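Local coordinates for protein Lysine/ornithine decarboxylase (Selenomonas ruminantium, PDB 5GJO) that decarboxylates both L-lysine and L-ornithine, yielding cadaverine and putrescine, with pyridoxal 5'-phosphate as cofactor in a homodimeric enzyme, at residues 9-14 with 375-380; 80-85 with 107-112; 96-101 with 123-128; 182-187 with 257-262; 320-323 with 327-330. The protein carries 2 engineered substitutions. All blocks are in the same frame, centred on the assembly; numbering follows the deposited sequence.

In the fold
Two ends of one chain and a cofactor barrel between them are sampled. Interaction 1 pairs helix 9-18 with helix 376-384, and the other four contacts lie between those two in sequence. Interactions 2, 3 and 4 belong to the pyridoxal-binding barrel. The first two of these share helix 100-109 and touch through Ala107 and Ala128, their centres about 16 Å apart, while interaction 4, with its centre about 25 Å from that of interaction 2, holds the cofactor phosphate. Interaction 5 follows in the hairpin of the mixed sheet, its centre about 27 Å from that of interaction 4. Interactions 3 and 5 both touch the second subunit, so barrel and sheet each contribute to the interface.

Interaction 1: residues 9-14 with 375-380. With SO4 (sulfate ion), chain F.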
# COMPACT_ATOMS: atom_id res chain seq x y z
N GLU A 9 17.66 -21.48 10.68
CA GLU A 9 18.09 -20.51 11.69
C GLU A 9 19.52 -20.04 11.43
O GLU A 9 19.79 -18.82 11.48
CB GLU A 9 17.99 -21.07 13.11
CG GLU A 9 18.34 -20.01 14.16
CD GLU A 9 18.15 -20.48 15.61
OE1 GLU A 9 17.64 -21.59 15.82
OE2 GLU A 9 18.50 -19.69 16.48
N LYS A 10 20.41 -20.95 11.10
CA LYS A 10 21.79 -20.57 10.83
C LYS A 10 21.93 -19.63 9.64
O LYS A 10 22.67 -18.66 9.70
CB LYS A 10 22.63 -21.84 10.62
CG LYS A 10 24.08 -21.44 10.35
CD LYS A 10 24.99 -22.58 9.94
CE LYS A 10 26.39 -21.99 9.67
NZ LYS A 10 27.32 -23.15 9.51
N GLU A 11 21.20 -19.93 8.56
CA GLU A 11 21.16 -19.08 7.36
C GLU A 11 20.63 -17.72 7.67
O GLU A 11 21.08 -16.75 7.12
CB GLU A 11 20.37 -19.75 6.26
CG GLU A 11 21.04 -21.04 5.77
CD GLU A 11 20.18 -21.88 4.88
OE1 GLU A 11 18.94 -21.80 4.91
OE2 GLU A 11 20.75 -22.73 4.16
N VAL A 12 19.55 -17.68 8.44
CA VAL A 12 19.00 -16.39 8.89
C VAL A 12 20.06 -15.54 9.56
O VAL A 12 20.26 -14.35 9.23
CB VAL A 12 17.74 -16.54 9.82
CG1 VAL A 12 17.34 -15.22 10.43
CG2 VAL A 12 16.59 -17.07 9.02
N LYS A 13 20.82 -16.16 10.45
CA LYS A 13 21.85 -15.46 11.19
C LYS A 13 22.97 -14.87 10.28
O LYS A 13 23.34 -13.70 10.40
CB LYS A 13 22.48 -16.43 12.17
CG LYS A 13 23.66 -15.92 12.98
CD LYS A 13 24.25 -16.96 13.99
CE LYS A 13 25.11 -16.18 15.04
NZ LYS A 13 25.96 -17.02 15.93
N THR A 14 23.49 -15.71 9.37
CA THR A 14 24.56 -15.30 8.52
C THR A 14 24.07 -14.28 7.49
O THR A 14 24.74 -13.25 7.24
CB THR A 14 25.31 -16.48 7.94
OG1 THR A 14 24.52 -17.28 7.05
CG2 THR A 14 25.90 -17.40 9.15
N GLN A 375 24.07 -16.19 -3.12
CA GLN A 375 24.60 -16.03 -1.74
C GLN A 375 25.39 -17.26 -1.37
O GLN A 375 25.12 -18.29 -1.83
CB GLN A 375 23.51 -15.92 -0.66
CG GLN A 375 22.46 -14.85 -0.99
CD GLN A 375 23.06 -13.51 -1.27
OE1 GLN A 375 23.90 -13.00 -0.50
NE2 GLN A 375 22.60 -12.88 -2.33
N PRO A 376 26.38 -17.11 -0.50
CA PRO A 376 27.17 -18.25 -0.11
C PRO A 376 26.37 -19.28 0.63
O PRO A 376 26.71 -20.44 0.60
CB PRO A 376 28.24 -17.68 0.83
CG PRO A 376 27.81 -16.33 1.22
CD PRO A 376 26.94 -15.85 0.07
N GLU A 377 25.30 -18.91 1.28
CA GLU A 377 24.45 -19.91 1.94
C GLU A 377 23.87 -20.95 0.98
O GLU A 377 23.70 -22.11 1.35
CB GLU A 377 23.30 -19.26 2.71
CG GLU A 377 23.72 -18.41 3.90
CD GLU A 377 24.36 -17.04 3.62
OE1 GLU A 377 24.36 -16.56 2.47
OE2 GLU A 377 24.87 -16.34 4.59
N TYR A 378 23.53 -20.57 -0.24
CA TYR A 378 23.07 -21.52 -1.26
C TYR A 378 24.14 -22.46 -1.65
O TYR A 378 23.95 -23.69 -1.70
CB TYR A 378 22.59 -20.74 -2.49
CG TYR A 378 22.21 -21.59 -3.61
CD1 TYR A 378 21.01 -22.37 -3.59
CD2 TYR A 378 23.04 -21.66 -4.73
CE1 TYR A 378 20.67 -23.17 -4.72
CE2 TYR A 378 22.74 -22.50 -5.78
CZ TYR A 378 21.54 -23.19 -5.81
OH TYR A 378 21.22 -23.98 -6.90
N ALA A 379 25.32 -21.88 -1.88
CA ALA A 379 26.46 -22.69 -2.22
C ALA A 379 26.72 -23.72 -1.09
O ALA A 379 27.11 -24.92 -1.34
CB ALA A 379 27.68 -21.86 -2.43
N ALA A 380 26.58 -23.28 0.14
CA ALA A 380 26.77 -24.16 1.28
C ALA A 380 25.75 -25.31 1.26
O ALA A 380 26.06 -26.42 1.64
CB ALA A 380 26.69 -23.38 2.57
S SO4 F . 16.21 -24.74 11.71
O1 SO4 F . 16.73 -25.85 10.93
O2 SO4 F . 15.21 -23.99 10.97
O3 SO4 F . 17.27 -23.88 12.13
O4 SO4 F . 15.55 -25.32 12.88
O HOH W 1 23.34 -23.02 3.96
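Glu377 meets Glu11 and Thr14 in a helix-helix contact that joins the two ends of the chain: helix 9-18 near the N-terminus and helix 376-384 near the C-terminus. It is a worked example of how acidic side chains can pack together when each has other partners for its charge. Glu377 gives up the most surface. With CG set beside its backbone N and the chain then bent at chi2 (75°), its carboxylate swings across to Thr14 on the neighbouring helix. Thr14 OG1 donates to Glu377 OE2 at 2.7 Å, and OE2 accepts on the lone pair that faces away from OE1. The other oxygen, OE1, forms a salt bridge with Arg18, so both oxygens of this buried carboxylate are used.

Glu11, whose chain beyond CG is extended, runs past Glu377 in the opposite direction. The two touch through their aliphatic parts, CG of Glu11 lying 4.2 Å from CG of Glu377, and their carboxylate planes stand 82° apart. The Glu11 charge is directed elsewhere: OE1 makes a salt bridge with Arg381 and also accepts from the backbone N of Ser8. These separate arginines probably offset the closeness of the two acids. A sulfate, probably from the crystallisation liquor, takes the N-H of Glu9 at the other end of the segment. Between the helices a single water donates twice, to OE2 of Glu11 at 2.6 Å and to the carbonyl O of Glu377 at 2.8 Å.

Interaction 2: residues 80-85 with 107-112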
# COMPACT_ATOMS: atom_id res chain seq x y z
N ILE A 80 8.99 -3.40 -17.95
CA ILE A 80 9.97 -4.25 -17.18
C ILE A 80 10.41 -5.40 -18.01
O ILE A 80 11.68 -5.70 -18.13
CB ILE A 80 9.36 -4.70 -15.80
CG1 ILE A 80 9.34 -3.53 -14.82
CG2 ILE A 80 10.08 -5.92 -15.24
CD1 ILE A 80 8.28 -3.72 -13.74
N LEU A 81 9.46 -6.12 -18.60
CA LEU A 81 9.78 -7.27 -19.45
C LEU A 81 10.64 -6.86 -20.69
O LEU A 81 11.59 -7.55 -21.05
CB LEU A 81 8.51 -7.97 -19.92
CG LEU A 81 7.70 -8.64 -18.79
CD1 LEU A 81 6.46 -9.22 -19.35
CD2 LEU A 81 8.49 -9.78 -18.14
N HIS A 82 10.24 -5.75 -21.30
CA HIS A 82 10.97 -5.23 -22.48
C HIS A 82 12.46 -5.02 -22.12
O HIS A 82 13.31 -5.50 -22.84
CB HIS A 82 10.35 -3.96 -23.01
CG HIS A 82 11.06 -3.45 -24.22
ND1 HIS A 82 11.91 -2.37 -24.17
CD2 HIS A 82 11.15 -3.96 -25.46
CE1 HIS A 82 12.46 -2.19 -25.36
NE2 HIS A 82 11.98 -3.10 -26.18
N GLU A 83 12.74 -4.39 -21.01
CA GLU A 83 14.12 -4.14 -20.56
C GLU A 83 14.88 -5.44 -20.25
O GLU A 83 16.12 -5.51 -20.39
CB GLU A 83 14.12 -3.13 -19.43
CG GLU A 83 13.58 -1.73 -19.83
CD GLU A 83 14.39 -1.05 -20.98
OE1 GLU A 83 13.81 -0.34 -21.85
OE2 GLU A 83 15.63 -1.23 -21.04
N LEU A 84 14.16 -6.51 -19.92
CA LEU A 84 14.76 -7.83 -19.76
C LEU A 84 14.83 -8.67 -21.03
O LEU A 84 15.23 -9.83 -20.99
CB LEU A 84 13.99 -8.60 -18.65
CG LEU A 84 13.99 -7.91 -17.32
CD1 LEU A 84 13.07 -8.67 -16.35
CD2 LEU A 84 15.41 -7.95 -16.72
N GLY A 85 14.47 -8.08 -22.19
CA GLY A 85 14.64 -8.73 -23.46
C GLY A 85 13.50 -9.61 -23.91
O GLY A 85 13.66 -10.44 -24.81
N ALA A 107 1.27 -1.29 -28.28
CA ALA A 107 1.54 -1.00 -29.72
C ALA A 107 3.05 -0.98 -29.95
O ALA A 107 3.55 -1.71 -30.77
CB ALA A 107 0.97 0.34 -30.10
N ASP A 108 3.73 -0.22 -29.13
CA ASP A 108 5.24 -0.14 -29.22
C ASP A 108 5.94 -1.47 -29.16
O ASP A 108 6.86 -1.74 -29.96
CB ASP A 108 5.77 0.80 -28.17
CG ASP A 108 5.27 2.24 -28.38
OD1 ASP A 108 4.76 2.58 -29.50
OD2 ASP A 108 5.37 3.04 -27.41
N TYR A 109 5.47 -2.39 -28.31
CA TYR A 109 6.17 -3.64 -28.15
C TYR A 109 5.63 -4.77 -28.91
O TYR A 109 6.08 -5.93 -28.77
CB TYR A 109 6.31 -3.98 -26.68
CG TYR A 109 6.98 -2.94 -25.84
CD1 TYR A 109 8.21 -2.38 -26.22
CD2 TYR A 109 6.44 -2.56 -24.60
CE1 TYR A 109 8.80 -1.40 -25.40
CE2 TYR A 109 7.04 -1.61 -23.79
CZ TYR A 109 8.23 -1.04 -24.20
OH TYR A 109 8.80 -0.11 -23.37
N ASN A 110 4.63 -4.50 -29.77
CA ASN A 110 4.04 -5.54 -30.60
C ASN A 110 3.32 -6.59 -29.70
O ASN A 110 3.34 -7.79 -29.99
CB ASN A 110 5.04 -6.25 -31.51
CG ASN A 110 5.70 -5.29 -32.53
OD1 ASN A 110 5.04 -4.44 -33.09
ND2 ASN A 110 6.97 -5.50 -32.82
N VAL A 111 2.71 -6.11 -28.62
CA VAL A 111 1.87 -6.96 -27.81
C VAL A 111 0.54 -6.95 -28.53
O VAL A 111 -0.05 -5.91 -28.70
CB VAL A 111 1.65 -6.39 -26.41
CG1 VAL A 111 0.62 -7.22 -25.67
CG2 VAL A 111 2.95 -6.33 -25.63
N ARG A 112 0.10 -8.11 -28.97
CA ARG A 112 -1.15 -8.19 -29.71
C ARG A 112 -2.09 -9.31 -29.25
O ARG A 112 -2.73 -9.94 -30.06
CB ARG A 112 -0.89 -8.24 -31.22
CG ARG A 112 0.11 -9.28 -31.68
CD ARG A 112 0.16 -9.36 -33.20
NE ARG A 112 -1.17 -9.55 -33.77
CZ ARG A 112 -1.83 -10.69 -33.79
NH1 ARG A 112 -3.05 -10.75 -34.31
NH2 ARG A 112 -1.29 -11.79 -33.29
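His82 and Tyr109 carry this surface contact between the ends of two barrel helices, and reading 80-85 in order illustrates how one aromatic pair can bridge such ends. Ile80 and Leu81 come first and pack instead on Leu60 of helix 57-65. His82 is the residue that faces the second segment. Its CG stands anti to the backbone N (chi1 -178°), which carries the imidazole out over Tyr109. The rings form an offset stack, with centroids 4.2 Å apart and planes tilted by 21°. CE1 of Tyr109 lies over the centre of one imidazole face, 3.3 Å above its plane. The overlap continues back along the histidine, because His82 CB rests over the phenol, 3.9 Å from the centroid of the Tyr109 ring, in a CH-pi contact offset toward the rim. Tyr109 also packs on Met78 and Glu79, earlier in the helix that carries His82.

Beyond His82 the helix closes. Leu84 is the first residue outside helical geometry. Gly85, with positive phi, completes a Schellman motif in which its N bonds to the carbonyl O of His82 and Val86 N bonds to that of Leu81. Asn110 provides a second Schellman ending just after Tyr109. The stack therefore spans two neighbouring helix C-termini, those of helices 75-83 and 100-109, in the outer helical layer of a TIM-type beta/alpha barrel.

Interaction 3: residues 96-101 with 123-128; sequences PVKDAR and DKMAKA
In the beta/alpha barrel, the connection from strand 91-93 to helix 100-109 passes the side of helix 122-128, and there Lys98 of the connection meets Lys124 of the helix. The case illustrates how lysines can be packed beside one another when oxygens separate and engage their ammonium groups. Lys124 extends from its helix and bends at chi3 (57°), bringing NZ to the backbone carbonyl of Lys98. NZ donates to Lys98 O at 2.6 Å, approaching in the carbonyl plane on a lone pair, with a C=O...N angle of 144°. CG1 of Val97 touches the ammonium, 3.8 Å from Lys124 NZ, the two chains crossing at a slant.

The Lys98 side chain meets Met125, and the two cross at about a right angle. It runs extended as far as CE, which rests 4.0 Å from Met125 SD; the bend at chi4 (56°) then turns NZ toward its oxygens. Lys98 NZ donates to the carbonyl of Thr115 and also to that of Asn95, and it forms a salt bridge with OE2 of Glu121, so its buried charge is well supplied with oxygens. Lys124 NZ makes a salt bridge with OE1 of the same Glu121 and donates to the carbonyl of Ile273 in the second subunit. The two ammonium groups, Lys98 NZ and Lys124 NZ, stay 6.5 Å apart.

Around the contact, Met125 packs on Phe114 and Phe116 of strand 113-116, while Lys98 and Lys124 both touch Leu103 of helix 100-109.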
# COMPACT_ATOMS: atom_id res chain seq x y z
N PRO A 96 -8.61 -6.34 -18.37
CA PRO A 96 -9.75 -6.13 -19.27
C PRO A 96 -10.02 -4.66 -19.56
O PRO A 96 -10.72 -4.44 -20.56
CB PRO A 96 -10.94 -6.76 -18.51
CG PRO A 96 -10.32 -7.67 -17.53
CD PRO A 96 -9.03 -7.00 -17.14
N VAL A 97 -9.62 -3.72 -18.72
CA VAL A 97 -9.89 -2.33 -18.92
C VAL A 97 -8.60 -1.61 -19.01
O VAL A 97 -8.03 -1.23 -18.02
CB VAL A 97 -10.83 -1.72 -17.88
CG1 VAL A 97 -11.13 -0.24 -18.25
CG2 VAL A 97 -12.10 -2.55 -17.80
N LYS A 98 -8.19 -1.30 -20.23
CA LYS A 98 -6.84 -0.74 -20.45
C LYS A 98 -6.78 0.77 -20.41
O LYS A 98 -7.77 1.40 -20.75
CB LYS A 98 -6.34 -1.28 -21.75
CG LYS A 98 -6.24 -2.80 -21.74
CD LYS A 98 -6.33 -3.38 -23.16
CE LYS A 98 -6.83 -4.81 -23.17
NZ LYS A 98 -8.16 -4.91 -22.49
N ASP A 99 -5.66 1.35 -20.02
CA ASP A 99 -5.52 2.79 -20.07
C ASP A 99 -4.67 3.22 -21.25
O ASP A 99 -4.17 2.40 -21.98
CB ASP A 99 -5.03 3.39 -18.74
CG ASP A 99 -3.60 3.05 -18.44
OD1 ASP A 99 -2.97 2.40 -19.27
OD2 ASP A 99 -3.10 3.43 -17.38
N ALA A 100 -4.55 4.51 -21.47
CA ALA A 100 -3.87 5.02 -22.64
C ALA A 100 -2.41 4.60 -22.70
O ALA A 100 -1.93 4.19 -23.71
CB ALA A 100 -3.98 6.52 -22.67
N ARG A 101 -1.73 4.70 -21.58
CA ARG A 101 -0.33 4.35 -21.54
C ARG A 101 -0.12 2.88 -21.83
O ARG A 101 0.80 2.53 -22.48
CB ARG A 101 0.28 4.74 -20.22
CG ARG A 101 0.74 6.17 -20.23
CD ARG A 101 1.36 6.54 -18.93
NE ARG A 101 0.33 6.80 -17.95
CZ ARG A 101 0.45 7.71 -17.01
NH1 ARG A 101 1.55 8.43 -16.92
NH2 ARG A 101 -0.53 7.89 -16.17
N ASP A 123 -13.50 -0.56 -29.12
CA ASP A 123 -12.92 0.52 -29.96
C ASP A 123 -11.53 0.98 -29.54
O ASP A 123 -10.68 1.25 -30.40
CB ASP A 123 -13.85 1.71 -30.10
CG ASP A 123 -15.10 1.37 -31.00
OD1 ASP A 123 -15.14 0.26 -31.62
OD2 ASP A 123 -16.05 2.21 -31.03
N LYS A 124 -11.26 1.05 -28.24
CA LYS A 124 -9.93 1.35 -27.69
C LYS A 124 -8.91 0.33 -28.24
O LYS A 124 -7.82 0.75 -28.68
CB LYS A 124 -9.90 1.25 -26.12
CG LYS A 124 -10.66 2.31 -25.37
CD LYS A 124 -11.03 1.91 -23.89
CE LYS A 124 -9.84 1.55 -23.07
NZ LYS A 124 -10.20 1.16 -21.65
N MET A 125 -9.22 -0.97 -28.18
CA MET A 125 -8.30 -2.02 -28.60
C MET A 125 -8.07 -1.98 -30.15
O MET A 125 -6.93 -2.09 -30.65
CB MET A 125 -8.81 -3.38 -28.24
CG MET A 125 -8.79 -3.69 -26.71
SD MET A 125 -9.17 -5.37 -26.34
CE MET A 125 -10.89 -5.49 -26.85
N ALA A 126 -9.17 -1.85 -30.88
CA ALA A 126 -9.12 -1.83 -32.35
C ALA A 126 -8.33 -0.64 -32.86
O ALA A 126 -7.59 -0.76 -33.87
CB ALA A 126 -10.55 -1.80 -32.91
N LYS A 127 -8.41 0.49 -32.18
CA LYS A 127 -7.68 1.65 -32.54
C LYS A 127 -6.19 1.51 -32.23
O LYS A 127 -5.38 2.00 -32.97
CB LYS A 127 -8.22 2.83 -31.80
CG LYS A 127 -7.60 4.14 -32.20
CD LYS A 127 -8.39 5.35 -31.75
CE LYS A 127 -7.42 6.52 -31.62
NZ LYS A 127 -8.15 7.79 -31.82
N ALA A 128 -5.82 0.92 -31.10
CA ALA A 128 -4.44 0.92 -30.64
C ALA A 128 -3.67 -0.15 -31.34
O ALA A 128 -2.53 0.07 -31.68
CB ALA A 128 -4.37 0.71 -29.11

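Interaction 4: residues 182-187 with 257-262. With PLP (pyridoxal-5'-phosphate), chain H; SO4 (sulfate ion), chain C.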
# COMPACT_ATOMS: atom_id res chain seq x y z
N GLY A 182 -11.04 -16.81 -9.62
CA GLY A 182 -10.77 -16.04 -8.43
C GLY A 182 -9.46 -16.45 -7.78
O GLY A 182 -8.96 -17.50 -8.06
N SER A 183 -8.89 -15.58 -6.96
CA SER A 183 -7.60 -15.84 -6.34
C SER A 183 -7.68 -16.71 -5.08
O SER A 183 -8.62 -16.63 -4.34
CB SER A 183 -6.80 -14.57 -6.08
OG SER A 183 -5.43 -14.85 -5.93
N GLN A 184 -6.65 -17.52 -4.88
CA GLN A 184 -6.63 -18.46 -3.78
C GLN A 184 -7.88 -19.31 -3.81
O GLN A 184 -8.68 -19.25 -2.93
CB GLN A 184 -6.44 -17.78 -2.43
CG GLN A 184 -6.28 -18.76 -1.28
CD GLN A 184 -4.90 -19.39 -1.19
OE1 GLN A 184 -4.08 -19.23 -2.06
NE2 GLN A 184 -4.66 -20.13 -0.12
N SER A 185 -8.06 -20.04 -4.90
CA SER A 185 -9.20 -20.90 -5.04
C SER A 185 -8.93 -22.24 -4.37
O SER A 185 -7.95 -22.89 -4.66
CB SER A 185 -9.51 -21.13 -6.52
OG SER A 185 -10.53 -22.06 -6.67
N LEU A 186 -9.81 -22.62 -3.47
CA LEU A 186 -9.75 -23.94 -2.86
C LEU A 186 -10.71 -24.89 -3.57
O LEU A 186 -10.88 -25.99 -3.15
CB LEU A 186 -10.02 -23.87 -1.35
CG LEU A 186 -9.19 -22.83 -0.59
CD1 LEU A 186 -9.48 -22.79 0.89
CD2 LEU A 186 -7.72 -23.08 -0.82
N SER A 187 -11.32 -24.43 -4.66
CA SER A 187 -12.22 -25.25 -5.49
C SER A 187 -11.57 -25.70 -6.76
O SER A 187 -10.98 -24.92 -7.46
CB SER A 187 -13.52 -24.47 -5.84
OG SER A 187 -14.35 -25.24 -6.73
N PRO A 257 -1.12 -18.39 -13.99
CA PRO A 257 -0.81 -18.42 -12.56
C PRO A 257 0.02 -17.21 -12.13
O PRO A 257 1.03 -16.85 -12.79
CB PRO A 257 0.04 -19.70 -12.41
CG PRO A 257 0.76 -19.74 -13.77
CD PRO A 257 -0.44 -19.48 -14.68
N GLY A 258 -0.38 -16.56 -11.02
CA GLY A 258 0.42 -15.55 -10.35
C GLY A 258 0.92 -16.10 -8.99
O GLY A 258 2.08 -16.48 -8.87
N ARG A 259 0.02 -16.14 -8.00
CA ARG A 259 0.37 -16.48 -6.60
C ARG A 259 1.24 -17.71 -6.46
O ARG A 259 2.20 -17.75 -5.69
CB ARG A 259 -0.92 -16.68 -5.78
CG ARG A 259 -0.68 -16.67 -4.28
CD ARG A 259 -1.98 -17.06 -3.59
NE ARG A 259 -3.04 -16.09 -3.78
CZ ARG A 259 -3.18 -14.95 -3.14
NH1 ARG A 259 -2.34 -14.57 -2.19
NH2 ARG A 259 -4.25 -14.19 -3.42
N TYR A 260 0.87 -18.72 -7.20
CA TYR A 260 1.47 -20.04 -7.06
C TYR A 260 2.97 -20.04 -7.41
O TYR A 260 3.73 -20.74 -6.82
CB TYR A 260 0.68 -21.09 -7.88
CG TYR A 260 1.48 -22.33 -8.19
CD1 TYR A 260 1.55 -23.38 -7.31
CD2 TYR A 260 2.23 -22.40 -9.34
CE1 TYR A 260 2.33 -24.49 -7.60
CE2 TYR A 260 3.01 -23.51 -9.63
CZ TYR A 260 3.05 -24.55 -8.76
OH TYR A 260 3.83 -25.63 -9.04
N MET A 261 3.35 -19.29 -8.44
CA MET A 261 4.67 -19.47 -9.02
C MET A 261 5.77 -19.12 -8.00
O MET A 261 6.74 -19.86 -7.93
CB MET A 261 4.83 -18.64 -10.31
CG MET A 261 5.96 -19.10 -11.21
SD MET A 261 5.70 -20.79 -11.78
CE MET A 261 4.30 -20.63 -12.89
N CYS A 262 5.60 -18.04 -7.23
CA CYS A 262 6.66 -17.62 -6.29
C CYS A 262 6.24 -17.66 -4.84
O CYS A 262 7.06 -17.36 -3.99
CB CYS A 262 7.17 -16.24 -6.64
SG CYS A 262 7.50 -15.96 -8.38
N1 PLP H . -4.25 -13.39 -14.45
C2 PLP H . -5.15 -12.40 -14.25
C2A PLP H . -5.85 -11.77 -15.43
C3 PLP H . -5.46 -11.94 -12.88
O3 PLP H . -6.37 -10.95 -12.65
C4 PLP H . -4.75 -12.60 -11.76
C4A PLP H . -4.99 -12.20 -10.35
O4A PLP H . -5.43 -11.10 -10.09
C5 PLP H . -3.78 -13.66 -12.11
C6 PLP H . -3.59 -14.00 -13.45
C5A PLP H . -3.01 -14.38 -11.02
O4P PLP H . -3.93 -14.88 -10.05
P PLP H . -3.42 -15.88 -8.89
O1P PLP H . -2.95 -17.10 -9.65
O2P PLP H . -4.65 -16.11 -8.05
O3P PLP H . -2.32 -15.12 -8.20
S SO4 C . -14.78 -28.26 -4.84
O1 SO4 C . -13.70 -28.57 -5.83
O2 SO4 C . -15.70 -29.39 -4.74
O3 SO4 C . -14.01 -28.15 -3.57
O4 SO4 C . -15.49 -26.99 -5.11
O HOH W 2 -4.13 -17.79 -6.05
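Beside the phosphate of pyridoxal 5'-phosphate, Ser183 is held by Arg259, and the site illustrates how a residue next to an anion can itself be positioned by a second one. Direct bonds to the phosphate come first. Ser183 OG, swung away from its own backbone N (chi1 -160°), donates to O2P of the cofactor at 2.6 Å. The backbone of 257-262 supplies two more: Gly258 N reaches O1P nearly straight (172°), and Arg259 N reaches O3P at 2.6 Å. Each of the three terminal oxygens is thus met by a different donor. Gly220 N, Tyr353 OH and His180 NE2 complete the hydrogen bonding of the cofactor.

Bonds between the segments form a second layer. Arg259 NH2 donates to Ser183 OG at 2.9 Å, with the hydroxyl at the guanidinium edge and tilted 16° out of its plane; NE adds a weak bond to the same oxygen. NH1 makes a salt bridge with Asp300. A water links the layers, accepting from Gln184 N and Arg259 NE and donating to O2P of the cofactor at 2.7 Å.

Packing supplies the rest. Gln184 crosses Arg259 at about a right angle, its OE1 lying 3.4 Å from Arg259 CD, while its NE2 bonds to the carbonyl of Val223.

The chemistry implies indirect action by the guanidinium: it reaches the phosphate through Ser183 and the water, which probably leaves the serine's own proton for O2P and adds positive potential near the phosphate, tempered by the salt bridge to Asp300.

Interaction 5: residues 320-323 with 327-330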
# COMPACT_ATOMS: atom_id res chain seq x y z
N GLY A 320 4.13 -5.95 16.19
CA GLY A 320 3.72 -4.76 15.42
C GLY A 320 4.86 -4.39 14.50
O GLY A 320 6.01 -4.82 14.69
N GLY A 321 4.50 -3.58 13.52
CA GLY A 321 5.47 -3.06 12.58
C GLY A 321 6.08 -1.75 13.07
O GLY A 321 5.80 -1.27 14.15
N PRO A 322 6.95 -1.16 12.24
CA PRO A 322 7.78 -0.05 12.67
C PRO A 322 7.18 1.34 12.46
O PRO A 322 7.82 2.34 12.81
CB PRO A 322 9.02 -0.18 11.75
CG PRO A 322 8.43 -0.74 10.46
CD PRO A 322 7.40 -1.76 10.97
N SER A 323 6.03 1.42 11.86
CA SER A 323 5.41 2.73 11.59
C SER A 323 4.79 3.34 12.84
O SER A 323 4.68 2.71 13.92
CB SER A 323 4.40 2.68 10.51
OG SER A 323 3.22 2.08 10.94
N ILE A 327 -2.71 1.08 13.20
CA ILE A 327 -3.11 -0.05 12.41
C ILE A 327 -1.97 -1.06 12.18
O ILE A 327 -2.21 -2.13 11.72
CB ILE A 327 -3.72 0.40 11.08
CG1 ILE A 327 -4.72 -0.63 10.58
CG2 ILE A 327 -2.66 0.69 10.04
CD1 ILE A 327 -5.55 -0.12 9.44
N ASP A 328 -0.74 -0.67 12.45
CA ASP A 328 0.41 -1.50 12.12
C ASP A 328 0.64 -2.59 13.19
O ASP A 328 1.68 -2.68 13.80
CB ASP A 328 1.64 -0.59 11.95
CG ASP A 328 2.78 -1.25 11.19
OD1 ASP A 328 2.73 -2.45 10.95
OD2 ASP A 328 3.72 -0.54 10.87
N VAL A 329 -0.36 -3.43 13.37
CA VAL A 329 -0.26 -4.55 14.28
C VAL A 329 -0.44 -5.81 13.45
O VAL A 329 -1.41 -5.93 12.73
CB VAL A 329 -1.34 -4.52 15.38
CG1 VAL A 329 -1.19 -5.70 16.32
CG2 VAL A 329 -1.28 -3.22 16.17
N LEU A 330 0.51 -6.73 13.57
CA LEU A 330 0.61 -7.82 12.61
C LEU A 330 -0.01 -9.13 13.19
O LEU A 330 -0.69 -9.88 12.47
CB LEU A 330 2.07 -8.06 12.35
CG LEU A 330 2.85 -6.81 11.93
CD1 LEU A 330 4.31 -7.10 11.73
CD2 LEU A 330 2.21 -6.24 10.68
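The tight part of this buried contact is built on Asp328, whose carboxylate braces the turn of a hairpin by holding Ser323. Both donors of Ser323, N and OG, go to one oxygen: OG donates to Asp328 OD2 at 2.7 Å, OD2 accepting on the lone pair turned away from OD1, and Ser323 N reaches Asp328 OD2 at 3.2 Å, 28° out of the carboxylate plane. OD1 takes its own donor, Ile290 N, which fixes the rotation of the group. The lack of a side chain at Gly321 lets the carboxylate lie against it, Asp328 OD1 being 3.2 Å from Gly321 CA. Gly321 N donates to Asp328 O at 3.0 Å from above the carbonyl plane, and Gly320 faces Val329 as a non-hydrogen-bonded antiparallel pair.

The rest is looser. Leu330 lays CD1 and CG on the glycine backbone, its CD1 lying 3.9 Å from Gly320 C, and the partly exposed Ile327 leads away to pack on His301 of the second subunit.

Asp328 centres an inverse gamma turn, from which strand 329-336 starts back alongside strand 315-320. The result is a beta-hairpin whose loop presents Cys324, the probable proton donor of an active site shared across the dimer.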